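Local coordinates for heptaprenyl diphosphate synthase (HEPPP synthase) subunit 1 family protein (Staphylococcus aureus, PDB 5H9D), which forms the small, probably non-catalytic subunit of a two-component heptaprenyl diphosphate synthase, pairing with the prenyltransferase subunit that carries the polyprenyl synthetase fold, at the interface of chains B and A. Coordinates in Å, arbitrary orientation; residue numbers count along the deposited sequence, not the author numbering. Chains: chain A, Heptaprenyl diphosphate synthase (HEPPP synthase) subunit 1 family protein; chain B, Farnesyl pyrophosphate synthetase.

The interface of chains B and A. Residues chain B 81, 107, 111, 114; chain A 55, 58, 71, 75, 105.
Helices of two different subunits pack here in a mixed polar and apolar heterodimer interface, which joins the small subunit, chain A, to the prenyltransferase subunit, chain B. B:His81 and A:Asp75 reach towards each other from opposite sides and meet in a hydrogen bond of 2.7 Å from ring nitrogen ND1 to carboxylate oxygen OD2. The acceptor lies close to the imidazole plane and is approached on its syn side, although ring and carboxylate are turned 42° apart. At the other end of the ring, NE2 donates almost straight to the backbone oxygen O of B:Ile107, 2.9 Å away, on a lone pair in the carbonyl plane. Bonded at both nitrogens, the imidazole is fixed in rotation. Methyl CG2 of A:Ile71, anti to its own backbone N, packs against the ring, 3.6 Å from ND1 of B:His81.

A second polar link comes from B:Asn111, whose ND2 donates to the amide oxygen OD1 of A:Asn105 at 3.2 Å. Its donor stands above the carbonyl plane of A:Asn105, 36° out of it, and so does not use a lone pair direction. The bent chain of A:Met55 brings its methyl CE to within 3.7 Å of CG in the B:Asn111 amide, while CD1 of A:Leu58 lies beside that amide's oxygen. The CB of A:Leu58 also touches CG2 of B:Ile107 at 3.9 Å, adding an apolar contact beside the polar pairs.

In the fold, chain B contributes helices 62-85 and 103-121, which face helices 43-65, 70-88 and 91-112 of chain A in a predominantly helical assembly. B:His81 immediately precedes the first magnesium-binding DDXXD motif, so the contact may link the small subunit to the active site.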
loop_
_atom_site.group_PDB
_atom_site.type_symbol
_atom_site.label_atom_id
_atom_site.label_comp_id
_atom_site.label_asym_id
_atom_site.label_seq_id
_atom_site.Cartn_x
_atom_site.Cartn_y
_atom_site.Cartn_z
ATOM N N HIS B 81 -5.551 -5.187 2.226
ATOM C CA HIS B 81 -5.144 -6.125 1.193
ATOM C C HIS B 81 -4.283 -7.165 1.849
ATOM O O HIS B 81 -4.307 -8.330 1.478
ATOM C CB HIS B 81 -4.363 -5.446 0.063
ATOM C CG HIS B 81 -5.227 -4.806 -0.990
ATOM N ND1 HIS B 81 -4.725 -4.359 -2.194
ATOM C CD2 HIS B 81 -6.554 -4.538 -1.021
ATOM C CE1 HIS B 81 -5.704 -3.848 -2.918
ATOM N NE2 HIS B 81 -6.823 -3.944 -2.230
ATOM N N ILE B 107 -10.835 -6.179 -1.313
ATOM C CA ILE B 107 -9.977 -5.711 -2.372
ATOM C C ILE B 107 -10.436 -4.303 -2.760
ATOM O O ILE B 107 -9.624 -3.403 -2.925
ATOM C CB ILE B 107 -10.043 -6.689 -3.567
ATOM C CG1 ILE B 107 -9.237 -7.941 -3.230
ATOM C CG2 ILE B 107 -9.486 -6.062 -4.824
ATOM C CD1 ILE B 107 -9.348 -9.024 -4.304
ATOM N N ASN B 111 -8.516 -0.502 -2.498
ATOM C CA ASN B 111 -8.333 0.435 -3.612
ATOM C C ASN B 111 -8.872 1.802 -3.197
ATOM O O ASN B 111 -8.257 2.862 -3.466
ATOM C CB ASN B 111 -9.093 -0.014 -4.863
ATOM C CG ASN B 111 -8.657 -1.365 -5.373
ATOM O OD1 ASN B 111 -7.504 -1.756 -5.227
ATOM N ND2 ASN B 111 -9.580 -2.081 -5.988
ATOM N N LEU B 114 -6.614 3.604 -0.748
ATOM C CA LEU B 114 -5.417 4.024 -1.444
ATOM C C LEU B 114 -5.703 5.255 -2.305
ATOM O O LEU B 114 -4.915 6.186 -2.321
ATOM C CB LEU B 114 -4.964 2.884 -2.320
ATOM C CG LEU B 114 -3.497 2.732 -2.597
ATOM C CD1 LEU B 114 -2.821 2.276 -1.315
ATOM C CD2 LEU B 114 -3.333 1.702 -3.736
ATOM N N MET A 55 -6.714 -2.026 -11.878
ATOM C CA MET A 55 -8.126 -2.135 -11.530
ATOM C C MET A 55 -8.808 -3.384 -12.131
ATOM O O MET A 55 -9.454 -4.157 -11.423
ATOM C CB MET A 55 -8.850 -0.868 -11.985
ATOM C CG MET A 55 -8.430 0.429 -11.266
ATOM S SD MET A 55 -8.972 0.428 -9.586
ATOM C CE MET A 55 -7.483 -0.173 -8.704
ATOM N N LEU A 58 -7.228 -6.626 -10.514
ATOM C CA LEU A 58 -7.716 -6.940 -9.172
ATOM C C LEU A 58 -9.163 -7.407 -9.264
ATOM O O LEU A 58 -9.621 -8.214 -8.453
ATOM C CB LEU A 58 -7.593 -5.708 -8.242
ATOM C CG LEU A 58 -6.178 -5.133 -8.005
ATOM C CD1 LEU A 58 -6.263 -3.722 -7.553
ATOM C CD2 LEU A 58 -5.410 -5.957 -7.001
ATOM N N ILE A 71 -2.811 -10.192 -6.152
ATOM C CA ILE A 71 -3.199 -8.890 -5.635
ATOM C C ILE A 71 -1.977 -7.955 -5.580
ATOM O O ILE A 71 -2.075 -6.773 -5.943
ATOM C CB ILE A 71 -3.797 -9.025 -4.190
ATOM C CG1 ILE A 71 -4.984 -9.998 -4.189
ATOM C CG2 ILE A 71 -4.250 -7.658 -3.650
ATOM C CD1 ILE A 71 -5.640 -10.183 -2.806
ATOM N N ASP A 75 -1.392 -4.348 -7.371
ATOM C CA ASP A 75 -1.039 -3.169 -6.604
ATOM C C ASP A 75 0.289 -2.530 -7.014
ATOM O O ASP A 75 0.502 -1.327 -6.834
ATOM C CB ASP A 75 -1.033 -3.521 -5.128
ATOM C CG ASP A 75 -2.440 -3.619 -4.547
ATOM O OD1 ASP A 75 -3.217 -2.635 -4.666
ATOM O OD2 ASP A 75 -2.765 -4.677 -3.969
ATOM N N ASN A 105 -14.332 2.554 -7.865
ATOM C CA ASN A 105 -14.357 1.572 -6.775
ATOM C C ASN A 105 -15.649 1.566 -5.983
ATOM O O ASN A 105 -16.129 0.517 -5.611
ATOM C CB ASN A 105 -13.166 1.798 -5.854
ATOM C CG ASN A 105 -11.885 1.357 -6.491
ATOM O OD1 ASN A 105 -11.677 0.180 -6.772
ATOM N ND2 ASN A 105 -11.023 2.304 -6.752
#